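Local coordinates for protein CdiI toxin (Salmonella enterica subsp. enterica serovar Rubislaw str. ATCC 10717, PDB 4ZQU) that neutralises a cognate CdiA toxin by binding it, as the immunity protein of a bacterial contact-dependent growth inhibition system, at residues Ala8-Lys13 and Cys120-Asn125; Val21-Gly26 and Lys55-His60. All blocks are in the same frame, centred on the assembly; numbering follows the deposited sequence. Where two conformers were deposited one is given.

Contact 1 (Ala8-Lys13 and Cys120-Asn125)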
loop_
_atom_site.group_PDB
_atom_site.type_symbol
_atom_site.label_atom_id
_atom_site.label_comp_id
_atom_site.label_asym_id
_atom_site.label_seq_id
_atom_site.Cartn_x
_atom_site.Cartn_y
_atom_site.Cartn_z
ATOM N N ALA B 8 6.505 -2.155 -14.601
ATOM C CA ALA B 8 5.754 -3.398 -14.490
ATOM C C ALA B 8 5.978 -3.989 -13.105
ATOM O O ALA B 8 7.072 -3.884 -12.547
ATOM C CB ALA B 8 6.172 -4.379 -15.572
ATOM N N TRP B 9 4.944 -4.604 -12.546
ATOM C CA TRP B 9 5.022 -5.095 -11.177
ATOM C C TRP B 9 4.626 -6.558 -11.042
ATOM O O TRP B 9 4.047 -7.158 -11.946
ATOM C CB TRP B 9 4.139 -4.249 -10.256
ATOM C CG TRP B 9 4.467 -2.791 -10.257
ATOM C CD1 TRP B 9 5.330 -2.147 -9.423
ATOM C CD2 TRP B 9 3.925 -1.789 -11.125
ATOM N NE1 TRP B 9 5.363 -0.806 -9.719
ATOM C CE2 TRP B 9 4.511 -0.561 -10.760
ATOM C CE3 TRP B 9 3.005 -1.812 -12.176
ATOM C CZ2 TRP B 9 4.206 0.633 -11.410
ATOM C CZ3 TRP B 9 2.705 -0.628 -12.820
ATOM C CH2 TRP B 9 3.303 0.579 -12.434
ATOM N N ALA B 10 4.953 -7.117 -9.886
ATOM C CA ALA B 10 4.562 -8.466 -9.526
ATOM C C ALA B 10 4.722 -8.597 -8.020
ATOM O O ALA B 10 5.375 -7.765 -7.392
ATOM C CB ALA B 10 5.405 -9.497 -10.259
ATOM N N SER B 11 4.121 -9.630 -7.440
ATOM C CA SER B 11 4.234 -9.850 -6.003
ATOM C C SER B 11 4.455 -11.323 -5.675
ATOM O O SER B 11 3.827 -12.203 -6.267
ATOM C CB SER B 11 2.988 -9.331 -5.284
ATOM O OG SER B 11 3.199 -9.266 -3.884
ATOM N N VAL B 12 5.349 -11.582 -4.725
ATOM C CA VAL B 12 5.697 -12.942 -4.343
ATOM C C VAL B 12 5.332 -13.240 -2.892
ATOM O O VAL B 12 5.763 -12.540 -1.975
ATOM C CB VAL B 12 7.204 -13.206 -4.545
ATOM C CG1 VAL B 12 7.571 -14.601 -4.062
ATOM C CG2 VAL B 12 7.577 -13.028 -6.003
ATOM N N LYS B 13 4.532 -14.286 -2.697
ATOM C CA LYS B 13 4.182 -14.765 -1.364
ATOM C C LYS B 13 4.715 -16.181 -1.169
ATOM O O LYS B 13 4.503 -17.048 -2.017
ATOM C CB LYS B 13 2.669 -14.733 -1.159
ATOM C CG LYS B 13 2.057 -13.342 -1.223
ATOM C CD LYS B 13 2.393 -12.529 0.015
ATOM C CE LYS B 13 1.752 -11.149 -0.035
ATOM N NZ LYS B 13 2.303 -10.312 -1.137
ATOM N N CYS B 120 7.642 -10.433 -1.077
ATOM C CA CYS B 120 8.613 -9.622 -1.805
ATOM C C CYS B 120 7.949 -8.852 -2.947
ATOM O O CYS B 120 7.148 -9.406 -3.700
ATOM C CB CYS B 120 9.744 -10.494 -2.356
ATOM S SG CYS B 120 10.843 -11.171 -1.099
ATOM N N ASP B 121 8.292 -7.574 -3.064
ATOM C CA ASP B 121 7.768 -6.724 -4.125
ATOM C C ASP B 121 8.702 -6.719 -5.329
ATOM O O ASP B 121 9.914 -6.619 -5.174
ATOM C CB ASP B 121 7.577 -5.295 -3.619
ATOM C CG ASP B 121 6.853 -5.238 -2.292
ATOM O OD1 ASP B 121 5.855 -5.972 -2.124
ATOM O OD2 ASP B 121 7.287 -4.463 -1.415
ATOM N N ILE B 122 8.136 -6.820 -6.526
ATOM C CA ILE B 122 8.926 -6.732 -7.748
ATOM C C ILE B 122 8.439 -5.572 -8.617
ATOM O O ILE B 122 7.247 -5.454 -8.897
ATOM C CB ILE B 122 8.878 -8.044 -8.566
ATOM C CG1 ILE B 122 9.741 -9.126 -7.915
ATOM C CG2 ILE B 122 9.370 -7.812 -9.984
ATOM C CD1 ILE B 122 9.061 -9.882 -6.809
ATOM N N CYS B 123 9.368 -4.709 -9.019
ATOM C CA CYS B 123 9.080 -3.617 -9.943
ATOM C C CYS B 123 10.150 -3.580 -11.032
ATOM O O CYS B 123 11.312 -3.875 -10.771
ATOM C CB CYS B 123 9.020 -2.280 -9.204
ATOM S SG CYS B 123 8.699 -0.859 -10.263
ATOM N N CYS B 124 9.760 -3.227 -12.251
ATOM C CA CYS B 124 10.704 -3.206 -13.362
ATOM C C CYS B 124 10.443 -2.029 -14.291
ATOM O O CYS B 124 9.308 -1.767 -14.669
ATOM C CB CYS B 124 10.637 -4.520 -14.148
ATOM S SG CYS B 124 11.596 -4.553 -15.680
ATOM N N ASN B 125 11.500 -1.314 -14.648
ATOM C CA ASN B 125 11.398 -0.283 -15.668
ATOM C C ASN B 125 12.627 -0.300 -16.568
ATOM O O ASN B 125 13.358 -1.289 -16.613
ATOM C CB ASN B 125 11.204 1.102 -15.037
ATOM C CG ASN B 125 12.261 1.439 -13.997
ATOM O OD1 ASN B 125 13.349 0.863 -13.978
ATOM N ND2 ASN B 125 11.943 2.394 -13.130
HETATM O O HOH W 1 4.049 -6.329 -3.805
#

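Contact 2 (Val21-Gly26 and Lys55-His60)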
loop_
_atom_site.group_PDB
_atom_site.type_symbol
_atom_site.label_atom_id
_atom_site.label_comp_id
_atom_site.label_asym_id
_atom_site.label_seq_id
_atom_site.Cartn_x
_atom_site.Cartn_y
_atom_site.Cartn_z
ATOM N N VAL B 21 3.707 -16.347 -7.268
ATOM C CA VAL B 21 4.003 -15.121 -8.004
ATOM C C VAL B 21 2.773 -14.619 -8.756
ATOM O O VAL B 21 2.228 -15.319 -9.610
ATOM C CB VAL B 21 5.156 -15.324 -9.004
ATOM C CG1 VAL B 21 5.458 -14.024 -9.731
ATOM C CG2 VAL B 21 6.396 -15.842 -8.291
ATOM N N ASP B 22 2.344 -13.402 -8.429
ATOM C CA ASP B 22 1.185 -12.782 -9.069
ATOM C C ASP B 22 1.561 -11.512 -9.816
ATOM O O ASP B 22 2.478 -10.800 -9.418
ATOM C CB ASP B 22 0.105 -12.444 -8.037
ATOM C CG ASP B 22 -0.597 -13.665 -7.503
ATOM O OD1 ASP B 22 -0.231 -14.115 -6.399
ATOM O OD2 ASP B 22 -1.518 -14.167 -8.180
ATOM N N THR B 23 0.835 -11.227 -10.889
ATOM C CA THR B 23 0.984 -9.967 -11.600
ATOM C C THR B 23 0.320 -8.827 -10.831
ATOM O O THR B 23 -0.843 -8.925 -10.443
ATOM C CB THR B 23 0.371 -10.042 -13.010
ATOM O OG1 THR B 23 1.105 -10.977 -13.807
ATOM C CG2 THR B 23 0.402 -8.683 -13.678
ATOM N N TYR B 24 1.072 -7.757 -10.597
ATOM C CA TYR B 24 0.516 -6.525 -10.051
ATOM C C TYR B 24 0.536 -5.449 -11.123
ATOM O O TYR B 24 1.390 -5.462 -12.006
ATOM C CB TYR B 24 1.297 -6.048 -8.826
ATOM C CG TYR B 24 0.822 -6.622 -7.515
ATOM C CD1 TYR B 24 0.217 -7.868 -7.455
ATOM C CD2 TYR B 24 0.975 -5.911 -6.333
ATOM C CE1 TYR B 24 -0.219 -8.390 -6.252
ATOM C CE2 TYR B 24 0.538 -6.418 -5.130
ATOM C CZ TYR B 24 -0.055 -7.659 -5.093
ATOM O OH TYR B 24 -0.485 -8.173 -3.893
ATOM N N SER B 25 -0.403 -4.516 -11.041
ATOM C CA SER B 25 -0.493 -3.458 -12.032
ATOM C C SER B 25 -0.782 -2.125 -11.371
ATOM O O SER B 25 -1.342 -2.075 -10.279
ATOM C CB SER B 25 -1.577 -3.778 -13.061
ATOM O OG SER B 25 -1.280 -4.973 -13.758
ATOM N N GLY B 26 -0.398 -1.041 -12.032
ATOM C CA GLY B 26 -0.692 0.278 -11.516
ATOM C C GLY B 26 0.069 1.403 -12.180
ATOM O O GLY B 26 0.292 1.403 -13.389
ATOM N N LYS B 55 9.238 -13.142 -14.780
ATOM C CA LYS B 55 9.248 -12.365 -16.015
ATOM C C LYS B 55 7.919 -12.455 -16.762
ATOM O O LYS B 55 7.436 -11.461 -17.308
ATOM C CB LYS B 55 10.395 -12.814 -16.923
ATOM C CG LYS B 55 11.269 -11.658 -17.384
ATOM C CD LYS B 55 12.342 -12.093 -18.370
ATOM C CE LYS B 55 12.973 -10.883 -19.056
ATOM N NZ LYS B 55 12.627 -9.595 -18.378
ATOM N N ASP B 56 7.330 -13.647 -16.781
ATOM C CA ASP B 56 6.046 -13.857 -17.442
ATOM C C ASP B 56 4.938 -13.073 -16.743
ATOM O O ASP B 56 4.057 -12.510 -17.392
ATOM C CB ASP B 56 5.705 -15.346 -17.479
ATOM C CG ASP B 56 4.377 -15.623 -18.149
ATOM O OD1 ASP B 56 4.305 -15.536 -19.393
ATOM O OD2 ASP B 56 3.406 -15.938 -17.431
ATOM N N ALA B 57 4.995 -13.039 -15.415
ATOM C CA ALA B 57 4.048 -12.266 -14.621
ATOM C C ALA B 57 4.208 -10.774 -14.884
ATOM O O ALA B 57 3.225 -10.042 -14.976
ATOM C CB ALA B 57 4.231 -12.567 -13.144
ATOM N N LEU B 58 5.457 -10.333 -15.006
ATOM C CA LEU B 58 5.763 -8.932 -15.282
ATOM C C LEU B 58 5.255 -8.507 -16.652
ATOM O O LEU B 58 4.836 -7.365 -16.842
ATOM C CB LEU B 58 7.272 -8.680 -15.193
ATOM C CG LEU B 58 7.886 -8.560 -13.801
ATOM C CD1 LEU B 58 9.393 -8.449 -13.892
ATOM C CD2 LEU B 58 7.317 -7.356 -13.093
ATOM N N SER B 59 5.300 -9.431 -17.604
ATOM C CA SER B 59 4.887 -9.136 -18.968
ATOM C C SER B 59 3.386 -8.863 -19.052
ATOM O O SER B 59 2.917 -8.232 -19.997
ATOM C CB SER B 59 5.268 -10.287 -19.900
ATOM O OG SER B 59 4.704 -11.509 -19.461
ATOM N N HIS B 60 2.643 -9.339 -18.057
ATOM C CA HIS B 60 1.198 -9.138 -18.023
ATOM C C HIS B 60 0.805 -7.933 -17.183
ATOM O O HIS B 60 -0.380 -7.653 -17.004
ATOM C CB HIS B 60 0.500 -10.388 -17.489
ATOM C CG HIS B 60 0.523 -11.538 -18.442
ATOM N ND1 HIS B 60 1.651 -12.298 -18.663
ATOM C CD2 HIS B 60 -0.439 -12.045 -19.250
ATOM C CE1 HIS B 60 1.380 -13.230 -19.558
ATOM N NE2 HIS B 60 0.122 -13.100 -19.931
#

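Contact 1 (Ala8-Lys13 and Cys120-Asn125)
Trp9 has CG anti to its carbonyl carbon (chi1 -57°) and Cys123 has SG anti to its backbone N (chi1 179°), and these two torsions bring indole and thiol together across an antiparallel pair of strands. Cys123 SG lies 3.4 Å from Trp9 NE1. It sits obliquely to the five-membered ring, 45° off the normal, in a sulfur-aromatic contact. Trp9 and Cys123 form a non-hydrogen-bonded pair, with a CA-CA spacing of 4.5 Å. Six backbone bonds, all between 2.8 and 3.0 Å from N to O, hold the hydrogen-bonded pairs Ala8-Cys124, Ala10-Ile122 and Val12-Cys120.

Ser11 and Asp121 share the face of Trp9. A water bridges them, donating to Asp121 OD1 and lying 3.1 Å from Ser11 OG. The other carboxylate oxygen, OD2, forms a salt bridge with Lys70 of the CdiA-CT toxin chain, so Asp121 contributes directly to the interface with the toxin. On the reverse face the side chains of Val12 and Ile122 cross obliquely, Val12 CG2 meeting Ile122 CD1 at 3.6 Å, and Ala10 CB meets Ile122 CB at 4.1 Å.

Strand 19-26 flanks 8-13 and strand 129-138 flanks 120-124; on the Ala10-Ile122 face, Leu58 of helix 47-59 covers one end and Leu168 of helix 161-172 packs on Val12 and Ile122.

Contact 2 (Val21-Gly26 and Lys55-His60)
Thr23 sets its side chain against the last turn of helix 47-59, where OG1 and CG2 both lie close to the carbonyl oxygen of Ala57. This is helix-on-sheet packing, helix 47-59 lying against the antiparallel sheet of an alpha+beta fold: the axes of strand 21-26 and helix 55-59 approach to 7.2 Å at 27°, so the two elements run in roughly the same direction.

The hydroxyl carries the polar part of the contact. With OG1 anti to the carbonyl carbon (chi1 -65°), Thr23 OG1 donates to Ala57 O over 2.6 Å. The donor stands well to the side of the carbonyl, at a C=O...donor angle of 114°, and somewhat out of its plane. Ala57 O also accepts from His60 N at 3.2 Å, so two donors grip one oxygen where the helix ends, and the strand side chain thereby joins the hydrogen bonding of the final turn. Thr23 OG1 has a further, weak bond from Val37 N of the adjoining strand 30-41.

Methyl groups close in around this bond, one pair of them carbon to carbon. The methyl of Ala57 points toward the strand, with Ala57 CB 3.9 Å from Val21 CG1 and 3.6 Å from Thr23 OG1. The CA atoms of Thr23 and Ala57 are 4.9 Å apart, the nearest CA approach of the two segments, consistent with the small side chain there. Beyond it, Thr23 CG2 reaches His60 O at 3.6 Å.

Ser25 OG is hydrogen-bonded to Asp33 OD2 of strand 30-41 and to Arg62 N, just past the helix, so it links strand 21-26 to both. The His60 ring turns back onto the helix, His60 ND1 donating to Asp56 O at 2.7 Å with that oxygen lying in the ring plane.

How the contacts relate
Both contacts are buried, their centres about 7 Å apart, and they share one sheet: strands 8-14 and 19-26 are neighbours, joined by a probable hydrogen bond from Ser11 N to Asp22 O. Contact 1 is strand pairing within that sheet, so repeated backbone bonds carry it and 428 Å² is buried. Contact 2 places a helix end against the sheet; it buries 193 Å² and depends on one side-chain hydroxyl and a few methyl contacts. Leu58 ties the two together: it points away from strand 21-26, and Leu58 CD2 lies 3.5 Å from Trp9 O. Each also has one residue at the toxin interface, a charged one in contact 1 and the aromatic Tyr24, by packing, in contact 2.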